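Side-chain contacts in TRAP dicarboxylate transporter-DctP subunit (Desulfovibrio salexigens, PDB 4N6D), which probably binds a small organic-acid solute in the periplasm and delivers it to the membrane subunits of a TRAP transporter: residues G82-Q87 and F136-V141; Y34-P39 and C45-R50; F102-V107 and K318-A323. One frame throughout, in Å; residues are numbered along the deposited sequence.

Contact 1 of 3, residues G82-Q87 and F136-V141. With I3C (5-amino-2,4,6-triiodobenzene-1,3-dicarboxylic acid), chain C.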
loop_
_atom_site.group_PDB
_atom_site.type_symbol
_atom_site.label_atom_id
_atom_site.label_comp_id
_atom_site.label_asym_id
_atom_site.label_seq_id
_atom_site.Cartn_x
_atom_site.Cartn_y
_atom_site.Cartn_z
ATOM N N GLY A 82 -9.383 16.481 9.720
ATOM C CA GLY A 82 -8.565 17.669 9.566
ATOM C C GLY A 82 -8.574 18.257 8.171
ATOM O O GLY A 82 -8.620 19.470 7.983
ATOM N N VAL A 83 -8.500 17.406 7.163
ATOM C CA VAL A 83 -8.584 17.912 5.808
ATOM C C VAL A 83 -10.009 18.424 5.513
ATOM O O VAL A 83 -10.195 19.475 4.892
ATOM C CB VAL A 83 -8.132 16.844 4.798
ATOM C CG1 VAL A 83 -8.443 17.297 3.381
ATOM C CG2 VAL A 83 -6.641 16.578 4.948
ATOM N N MET A 84 -11.023 17.710 6.000
ATOM C CA MET A 84 -12.410 18.110 5.771
ATOM C C MET A 84 -12.655 19.487 6.351
ATOM O O MET A 84 -13.395 20.299 5.784
ATOM C CB MET A 84 -13.365 17.104 6.416
ATOM C CG MET A 84 -13.391 15.766 5.725
ATOM S SD MET A 84 -14.439 14.542 6.533
ATOM C CE MET A 84 -15.862 15.501 6.501
ATOM N N GLN A 85 -12.027 19.757 7.491
ATOM C CA GLN A 85 -12.185 21.026 8.197
ATOM C C GLN A 85 -11.258 22.127 7.687
ATOM O O GLN A 85 -11.416 23.285 8.058
ATOM C CB GLN A 85 -11.977 20.822 9.701
ATOM C CG GLN A 85 -13.093 20.011 10.325
ATOM C CD GLN A 85 -12.942 19.814 11.822
ATOM O OE1 GLN A 85 -11.880 19.418 12.307
ATOM N NE2 GLN A 85 -14.016 20.080 12.562
ATOM N N GLY A 86 -10.295 21.768 6.837
ATOM C CA GLY A 86 -9.368 22.736 6.285
ATOM C C GLY A 86 -8.149 23.016 7.163
ATOM O O GLY A 86 -7.383 23.953 6.888
ATOM N N GLN A 87 -7.960 22.224 8.215
ATOM C CA GLN A 87 -6.765 22.359 9.032
ATOM C C GLN A 87 -5.517 22.112 8.209
ATOM O O GLN A 87 -4.450 22.688 8.483
ATOM C CB GLN A 87 -6.774 21.367 10.176
ATOM C CG GLN A 87 -7.641 21.746 11.313
ATOM C CD GLN A 87 -7.524 20.731 12.413
ATOM O OE1 GLN A 87 -6.437 20.519 12.956
ATOM N NE2 GLN A 87 -8.626 20.063 12.722
ATOM N N PHE A 136 -15.483 9.084 -1.260
ATOM C CA PHE A 136 -14.577 10.231 -1.419
ATOM C C PHE A 136 -15.281 11.525 -1.787
ATOM O O PHE A 136 -14.632 12.501 -2.144
ATOM C CB PHE A 136 -13.493 9.936 -2.462
ATOM C CG PHE A 136 -12.468 8.942 -2.006
ATOM C CD1 PHE A 136 -11.585 9.270 -1.004
ATOM C CD2 PHE A 136 -12.385 7.687 -2.587
ATOM C CE1 PHE A 136 -10.625 8.357 -0.581
ATOM C CE2 PHE A 136 -11.417 6.763 -2.150
ATOM C CZ PHE A 136 -10.562 7.112 -1.157
ATOM N N LYS A 137 -16.599 11.553 -1.681
ATOM C CA LYS A 137 -17.373 12.674 -2.206
ATOM C C LYS A 137 -17.070 14.025 -1.560
ATOM O O LYS A 137 -17.311 15.072 -2.174
ATOM C CB LYS A 137 -18.875 12.393 -2.081
ATOM C CG LYS A 137 -19.403 12.529 -0.652
ATOM C CD LYS A 137 -20.917 12.384 -0.586
ATOM C CE LYS A 137 -21.560 13.530 0.184
ATOM N NZ LYS A 137 -22.547 13.028 1.197
ATOM N N ARG A 138 -16.526 14.016 -0.349
ATOM C CA ARG A 138 -16.227 15.256 0.367
ATOM C C ARG A 138 -14.914 15.887 -0.062
ATOM O O ARG A 138 -14.614 17.018 0.334
ATOM C CB ARG A 138 -16.163 14.986 1.854
ATOM C CG ARG A 138 -17.456 14.433 2.392
ATOM C CD ARG A 138 -18.143 15.401 3.285
ATOM N NE ARG A 138 -19.278 14.756 3.938
ATOM C CZ ARG A 138 -20.552 15.045 3.720
ATOM N NH1 ARG A 138 -21.495 14.382 4.385
ATOM N NH2 ARG A 138 -20.889 15.994 2.854
ATOM N N PHE A 139 -14.131 15.152 -0.845
ATOM C CA PHE A 139 -12.768 15.572 -1.184
ATOM C C PHE A 139 -12.518 15.607 -2.676
ATOM O O PHE A 139 -13.231 14.963 -3.448
ATOM C CB PHE A 139 -11.759 14.586 -0.595
ATOM C CG PHE A 139 -11.908 14.379 0.866
ATOM C CD1 PHE A 139 -11.530 15.366 1.760
ATOM C CD2 PHE A 139 -12.417 13.200 1.357
ATOM C CE1 PHE A 139 -11.667 15.171 3.132
ATOM C CE2 PHE A 139 -12.575 13.009 2.721
ATOM C CZ PHE A 139 -12.201 13.983 3.603
ATOM N N LYS A 140 -11.495 16.341 -3.085
ATOM C CA LYS A 140 -10.846 16.069 -4.360
ATOM C C LYS A 140 -9.791 14.992 -4.119
ATOM O O LYS A 140 -8.937 15.144 -3.246
ATOM C CB LYS A 140 -10.178 17.316 -4.921
ATOM C CG LYS A 140 -9.271 17.009 -6.127
ATOM C CD LYS A 140 -10.051 16.509 -7.339
ATOM C CE LYS A 140 -9.111 16.314 -8.518
ATOM N NZ LYS A 140 -9.828 16.043 -9.777
ATOM N N VAL A 141 -9.867 13.894 -4.863
ATOM C CA VAL A 141 -8.849 12.867 -4.777
ATOM C C VAL A 141 -7.720 13.224 -5.741
ATOM O O VAL A 141 -7.917 13.192 -6.964
ATOM C CB VAL A 141 -9.421 11.477 -5.079
ATOM C CG1 VAL A 141 -8.323 10.438 -5.055
ATOM C CG2 VAL A 141 -10.519 11.122 -4.062
HETATM I I3 I3C C . -23.432 20.776 4.705
HETATM I I2 I3C C . -19.554 16.700 6.988
HETATM I I1 I3C C . -19.073 22.486 8.437
HETATM O O8 I3C C . -22.524 23.008 7.281
HETATM O O9 I3C C . -21.036 23.437 5.716
HETATM C C10 I3C C . -18.478 19.353 8.342
HETATM N N13 I3C C . -22.029 17.883 5.273
HETATM C C1 I3C C . -21.129 21.241 6.598
HETATM C C6 I3C C . -21.784 20.242 5.903
HETATM C C5 I3C C . -21.366 18.925 5.986
HETATM C C4 I3C C . -20.289 18.649 6.793
HETATM C C3 I3C C . -19.637 19.653 7.478
HETATM C C2 I3C C . -20.056 20.951 7.395
HETATM C C7 I3C C . -21.586 22.644 6.521
HETATM O O11 I3C C . -17.302 19.401 7.896
HETATM O O12 I3C C . -18.707 19.061 9.540
#
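Met84 and Phe139 meet at about a right angle, the thioether lying obliquely to the ring in a Met-aromatic contact. Its SD is 4.9 Å from the centroid of the Phe139 ring and 64° off the ring normal, with Phe139 CZ the nearest ring carbon at 3.7 Å. The shorter approach of Met84 CG is doubtful. Val83, one residue earlier on helix 79-85, approaches the ring obliquely from the other side of its plane, its CG1 3.9 Å from Phe139 CE1. A bend about the CG-SD bond (chi3 56°) carries the methionine methyl to the aliphatic part of Arg138: Met84 CE is 3.9 Å from Arg138 CD. The same methyl lies 3.9 Å from iodine I2 of the bound triiodobenzene, I3C, the phasing compound and not a natural solute. I2 in turn lies over one face of the Arg138 guanidinium, 3.6 Å from NE, and I3C N13 over the same face, 3.3 Å from Arg138 NH2, while Lys137 CE lies over the opposite face. Arg81 completes this pocket through a hydrogen bond to the compound.

Behind this first shell, a type I turn from Phe136 to Phe139, closed by Phe139 N to Phe136 O at 3.0 Å, leads into strand 139-146. Within the turn, Arg138 CB sits over the centre of one face of the phenyl ring. On the other segment a Schellman motif ends the helix at Gly86, and Ile238 of the neighbouring strand packs on both Val83 and Phe139. With no hydrogen bond between the segments, they are joined by dispersion forces through methyl, sulfur and ring, and the outer end of the contact offers an iodine a polarisable surface of methyl and guanidinium face.

Contact 2 of 3, residues Y34-P39 and C45-R50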
loop_
_atom_site.group_PDB
_atom_site.type_symbol
_atom_site.label_atom_id
_atom_site.label_comp_id
_atom_site.label_asym_id
_atom_site.label_seq_id
_atom_site.Cartn_x
_atom_site.Cartn_y
_atom_site.Cartn_z
ATOM N N TYR A 34 0.290 20.268 3.174
ATOM C CA TYR A 34 0.150 18.864 2.831
ATOM C C TYR A 34 0.580 18.052 4.056
ATOM O O TYR A 34 1.770 17.982 4.410
ATOM C CB TYR A 34 0.989 18.608 1.566
ATOM C CG TYR A 34 0.841 17.282 0.859
ATOM C CD1 TYR A 34 0.944 17.225 -0.516
ATOM C CD2 TYR A 34 0.672 16.088 1.547
ATOM C CE1 TYR A 34 0.872 16.013 -1.200
ATOM C CE2 TYR A 34 0.585 14.877 0.866
ATOM C CZ TYR A 34 0.698 14.853 -0.508
ATOM O OH TYR A 34 0.641 13.678 -1.224
ATOM N N ALA A 35 -0.417 17.494 4.745
ATOM C CA ALA A 35 -0.197 16.691 5.942
ATOM C C ALA A 35 0.100 15.250 5.553
ATOM O O ALA A 35 -0.485 14.728 4.620
ATOM C CB ALA A 35 -1.422 16.749 6.848
ATOM N N ASN A 36 1.003 14.617 6.287
ATOM C CA ASN A 36 1.356 13.229 6.037
ATOM C C ASN A 36 1.761 12.578 7.349
ATOM O O ASN A 36 2.583 13.121 8.071
ATOM C CB ASN A 36 2.490 13.179 5.014
ATOM C CG ASN A 36 2.337 12.058 4.034
ATOM O OD1 ASN A 36 1.897 10.961 4.393
ATOM N ND2 ASN A 36 2.702 12.321 2.780
ATOM N N PHE A 37 1.186 11.428 7.673
ATOM C CA PHE A 37 1.352 10.873 9.006
ATOM C C PHE A 37 2.696 10.128 9.275
ATOM O O PHE A 37 3.234 10.207 10.390
ATOM C CB PHE A 37 0.157 9.986 9.372
ATOM C CG PHE A 37 0.077 8.722 8.582
ATOM C CD1 PHE A 37 0.814 7.598 8.961
ATOM C CD2 PHE A 37 -0.719 8.649 7.450
ATOM C CE1 PHE A 37 0.751 6.430 8.216
ATOM C CE2 PHE A 37 -0.778 7.489 6.696
ATOM C CZ PHE A 37 -0.038 6.376 7.084
ATOM N N PRO A 38 3.235 9.421 8.270
ATOM C CA PRO A 38 4.428 8.618 8.540
ATOM C C PRO A 38 5.706 9.450 8.501
ATOM O O PRO A 38 5.665 10.620 8.108
ATOM C CB PRO A 38 4.434 7.608 7.390
ATOM C CG PRO A 38 3.846 8.343 6.258
ATOM C CD PRO A 38 2.810 9.310 6.857
ATOM N N PRO A 39 6.832 8.869 8.933
ATOM C CA PRO A 39 8.102 9.601 8.905
ATOM C C PRO A 39 8.544 10.045 7.506
ATOM O O PRO A 39 8.210 9.408 6.507
ATOM C CB PRO A 39 9.101 8.588 9.456
ATOM C CG PRO A 39 8.282 7.663 10.288
ATOM C CD PRO A 39 6.978 7.546 9.566
ATOM N N CYS A 45 5.733 9.914 2.144
ATOM C CA CYS A 45 6.286 11.264 2.261
ATOM C C CYS A 45 7.215 11.568 1.108
ATOM O O CYS A 45 7.218 12.673 0.588
ATOM C CB CYS A 45 7.015 11.428 3.581
ATOM S SG CYS A 45 5.828 11.460 4.958
ATOM N N VAL A 46 7.995 10.583 0.681
ATOM C CA VAL A 46 8.885 10.806 -0.459
ATOM C C VAL A 46 8.085 11.191 -1.699
ATOM O O VAL A 46 8.438 12.132 -2.421
ATOM C CB VAL A 46 9.755 9.560 -0.737
ATOM C CG1 VAL A 46 10.470 9.669 -2.077
ATOM C CG2 VAL A 46 10.755 9.376 0.378
ATOM N N GLN A 47 6.989 10.491 -1.961
ATOM C CA GLN A 47 6.199 10.858 -3.124
ATOM C C GLN A 47 5.582 12.237 -2.924
ATOM O O GLN A 47 5.471 13.004 -3.884
ATOM C CB GLN A 47 5.148 9.794 -3.466
ATOM C CG GLN A 47 3.995 9.693 -2.490
ATOM C CD GLN A 47 2.954 10.803 -2.616
ATOM O OE1 GLN A 47 2.700 11.345 -3.708
ATOM N NE2 GLN A 47 2.312 11.117 -1.495
ATOM N N MET A 48 5.199 12.569 -1.691
ATOM C CA MET A 48 4.646 13.902 -1.411
ATOM C C MET A 48 5.638 15.003 -1.858
ATOM O O MET A 48 5.278 15.989 -2.527
ATOM C CB MET A 48 4.305 14.027 0.068
ATOM C CG MET A 48 4.114 15.451 0.570
ATOM S SD MET A 48 3.883 15.528 2.365
ATOM C CE MET A 48 5.513 15.016 2.962
ATOM N N GLU A 49 6.908 14.830 -1.522
ATOM C CA GLU A 49 7.906 15.841 -1.890
ATOM C C GLU A 49 8.066 15.946 -3.395
ATOM O O GLU A 49 8.251 17.031 -3.922
ATOM C CB GLU A 49 9.274 15.562 -1.260
ATOM C CG GLU A 49 9.274 15.582 0.257
ATOM C CD GLU A 49 8.907 16.937 0.837
ATOM O OE1 GLU A 49 9.109 17.960 0.155
ATOM O OE2 GLU A 49 8.401 16.973 1.974
ATOM N N ARG A 50 8.028 14.812 -4.092
ATOM C CA ARG A 50 8.146 14.837 -5.556
ATOM C C ARG A 50 6.930 15.522 -6.186
ATOM O O ARG A 50 7.055 16.306 -7.137
ATOM C CB ARG A 50 8.323 13.423 -6.095
ATOM C CG ARG A 50 8.649 13.371 -7.596
ATOM C CD ARG A 50 7.425 13.054 -8.399
ATOM N NE ARG A 50 7.722 13.130 -9.830
ATOM C CZ ARG A 50 6.812 12.970 -10.785
ATOM N NH1 ARG A 50 5.553 12.691 -10.468
ATOM N NH2 ARG A 50 7.176 13.070 -12.067
HETATM O O HOH W 1 0.850 13.386 -3.822
#
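The hydroxyl of Tyr34 is gripped by two groups: Gln47 NE2 donates to Tyr34 OH over 3.1 Å, and water 1 sits 2.6 Å from the same OH, in the plane of the phenol ring at its edge. The contact belongs to the beta-alpha-beta unit of strand 30-35, helix 43-58 and strand 63-68, and packs the helix on the first strand and the loop after it. The amide bond is fairly straight (159°), with the hydroxyl close to the Gln47 amide plane, although amide and ring planes are turned 51° apart. Gln47 reaches it because its chain folds at chi1 (71°) and bends again at chi2, bringing the amide back along the helix; NE2 also donates to Pro44 O. Its OE1 accepts from water 1 at 2.8 Å and from Gln262 on helix 249-285, so the rotation of this buried amide is fixed from both ends.

Over the phenol ring itself, Met48 runs antiparallel to it. Met48 CG stands 3.4 Å from the centroid of the Tyr34 ring, almost on its normal, in a CH-pi contact, and SD follows over the same face at 3.8 Å from that centroid, a Met-aromatic contact. The sulfur also takes a weak but straight hydrogen bond from Asn36 ND2 at 3.4 Å; Asn36 ND2 has its stronger partner in Pro44 O. One turn earlier, Cys45 points into the loop, its thiol enclosed by the Asn36 side chain, the Pro38 ring and the backbone of both prolines. Pro69 packs on the same cysteine. Cys45 SG lies 3.7 Å from the amide carbon, CG, of Asn36 and 3.3 Å from Pro38 O.

Contact 3 of 3, residues F102-V107 and K318-A323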
loop_
_atom_site.group_PDB
_atom_site.type_symbol
_atom_site.label_atom_id
_atom_site.label_comp_id
_atom_site.label_asym_id
_atom_site.label_seq_id
_atom_site.Cartn_x
_atom_site.Cartn_y
_atom_site.Cartn_z
ATOM N N PHE A 102 -14.296 3.210 3.601
ATOM C CA PHE A 102 -13.972 3.063 2.170
ATOM C C PHE A 102 -14.432 1.711 1.634
ATOM O O PHE A 102 -13.626 0.871 1.268
ATOM C CB PHE A 102 -12.470 3.232 1.974
ATOM C CG PHE A 102 -11.960 4.542 2.507
ATOM C CD1 PHE A 102 -12.191 5.710 1.825
ATOM C CD2 PHE A 102 -11.260 4.600 3.707
ATOM C CE1 PHE A 102 -11.742 6.913 2.314
ATOM C CE2 PHE A 102 -10.825 5.825 4.198
ATOM C CZ PHE A 102 -11.061 6.961 3.493
ATOM N N PRO A 103 -15.746 1.498 1.591
ATOM C CA PRO A 103 -16.243 0.168 1.212
ATOM C C PRO A 103 -15.841 -0.270 -0.177
ATOM O O PRO A 103 -15.741 -1.484 -0.403
ATOM C CB PRO A 103 -17.757 0.321 1.286
ATOM C CG PRO A 103 -18.018 1.789 1.320
ATOM C CD PRO A 103 -16.842 2.380 2.029
ATOM N N LEU A 104 -15.647 0.662 -1.105
ATOM C CA LEU A 104 -15.216 0.241 -2.452
ATOM C C LEU A 104 -13.714 0.086 -2.520
ATOM O O LEU A 104 -13.219 -0.996 -2.856
ATOM C CB LEU A 104 -15.678 1.209 -3.541
ATOM C CG LEU A 104 -15.435 0.624 -4.942
ATOM C CD1 LEU A 104 -16.654 0.844 -5.816
ATOM C CD2 LEU A 104 -14.221 1.277 -5.514
ATOM N N SER A 105 -12.976 1.161 -2.212
ATOM C CA SER A 105 -11.530 1.164 -2.427
ATOM C C SER A 105 -10.789 0.194 -1.530
ATOM O O SER A 105 -9.684 -0.233 -1.868
ATOM C CB SER A 105 -10.941 2.568 -2.268
ATOM O OG SER A 105 -11.555 3.482 -3.187
ATOM N N SER A 106 -11.381 -0.146 -0.387
ATOM C CA SER A 106 -10.807 -1.147 0.518
ATOM C C SER A 106 -10.616 -2.532 -0.134
ATOM O O SER A 106 -9.967 -3.408 0.431
ATOM C CB SER A 106 -11.658 -1.276 1.776
ATOM O OG SER A 106 -12.974 -1.697 1.480
ATOM N N VAL A 107 -11.197 -2.731 -1.315
ATOM C CA VAL A 107 -10.998 -3.995 -2.023
ATOM C C VAL A 107 -9.507 -4.218 -2.190
ATOM O O VAL A 107 -9.012 -5.377 -2.172
ATOM C CB VAL A 107 -11.726 -4.006 -3.390
ATOM C CG1 VAL A 107 -11.091 -3.033 -4.361
ATOM C CG2 VAL A 107 -11.756 -5.415 -3.969
ATOM N N LYS A 318 -23.105 -1.609 2.060
ATOM C CA LYS A 318 -22.963 -0.197 1.740
ATOM C C LYS A 318 -23.318 0.103 0.269
ATOM O O LYS A 318 -22.954 1.169 -0.270
ATOM C CB LYS A 318 -21.544 0.260 2.042
ATOM C CG LYS A 318 -21.120 0.057 3.495
ATOM C CD LYS A 318 -21.517 1.210 4.354
ATOM C CE LYS A 318 -20.654 1.263 5.622
ATOM N NZ LYS A 318 -20.993 0.138 6.520
ATOM N N GLY A 319 -24.024 -0.823 -0.379
ATOM C CA GLY A 319 -24.534 -0.597 -1.734
ATOM C C GLY A 319 -23.544 -0.800 -2.874
ATOM O O GLY A 319 -23.808 -0.411 -4.036
ATOM N N VAL A 320 -22.414 -1.423 -2.561
ATOM C CA VAL A 320 -21.380 -1.682 -3.559
ATOM C C VAL A 320 -21.549 -3.074 -4.165
ATOM O O VAL A 320 -21.846 -4.027 -3.450
ATOM C CB VAL A 320 -19.981 -1.529 -2.925
ATOM C CG1 VAL A 320 -18.872 -1.978 -3.892
ATOM C CG2 VAL A 320 -19.761 -0.087 -2.468
ATOM N N ASP A 321 -21.362 -3.187 -5.485
ATOM C CA ASP A 321 -21.493 -4.470 -6.193
ATOM C C ASP A 321 -20.126 -5.162 -6.112
ATOM O O ASP A 321 -19.269 -4.986 -6.987
ATOM C CB ASP A 321 -21.917 -4.203 -7.646
ATOM C CG ASP A 321 -22.224 -5.474 -8.445
ATOM O OD1 ASP A 321 -21.890 -6.604 -8.002
ATOM O OD2 ASP A 321 -22.787 -5.291 -9.547
ATOM N N GLY A 322 -19.911 -5.903 -5.026
ATOM C CA GLY A 322 -18.597 -6.453 -4.707
ATOM C C GLY A 322 -18.067 -7.384 -5.792
ATOM O O GLY A 322 -16.884 -7.311 -6.140
ATOM N N ALA A 323 -18.913 -8.257 -6.322
ATOM C CA ALA A 323 -18.428 -9.179 -7.351
ATOM C C ALA A 323 -18.007 -8.400 -8.597
ATOM O O ALA A 323 -16.988 -8.734 -9.252
ATOM C CB ALA A 323 -19.464 -10.241 -7.694
#
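Pro103 and Lys318 cross at about a right angle, the pyrrolidine ring meeting the foot of the lysine chain: Pro103 CB is 3.9 Å from Lys318 CB, and Pro103 CG is equally far from Lys318 CB. Only the first methylenes of Lys318 take part, because the chain bends at chi2 (-86°) and again at chi4, carrying NZ away from the loop. Leu104 and Val320 are likewise set crosswise, with Leu104 CD1 touching Val320 CG1 at 4.1 Å; the other valine branch, CG2, turns to Pro103 CB at 4.3 Å. Val320 thus meets both loop residues, one with each branch.

It lies in the short link between two helices. A Schellman motif with Gly319 at its positive-phi position ends helix 294-317, and Asp321 is the N-cap of helix 322-337, whose Val325 also packs on Leu104 and Val320. On the loop, Phe102 O accepts two bonds from Ser106, from N at 3.0 Å and from OG at 2.7 Å, which arrive from opposite faces of the carbonyl plane; Ser106 OG is also hydrogen-bonded to Trp311 NE1 of helix 294-317.

Overall arrangement
From the N terminus, contact 2 closes first, a short loop between strand 30-35 and helix 43-58, and it is complete before either of the others opens. Contact 1 then opens on helix 79-85. Contact 3 opens at 102-107, before contact 1 closes at 136-141, and itself closes only at 318-323, so these two cross along the chain. Contacts 1 and 2 reach the same five-stranded sheet, contact 1 at one edge strand, 139-146, with centres about 17 Å apart. Contact 3 ties the loop after strand 90-94 to the junction between helices 294-317 and 322-337. Contacts 1 and 3 touch directly where the rings of Phe136 and Phe102 meet.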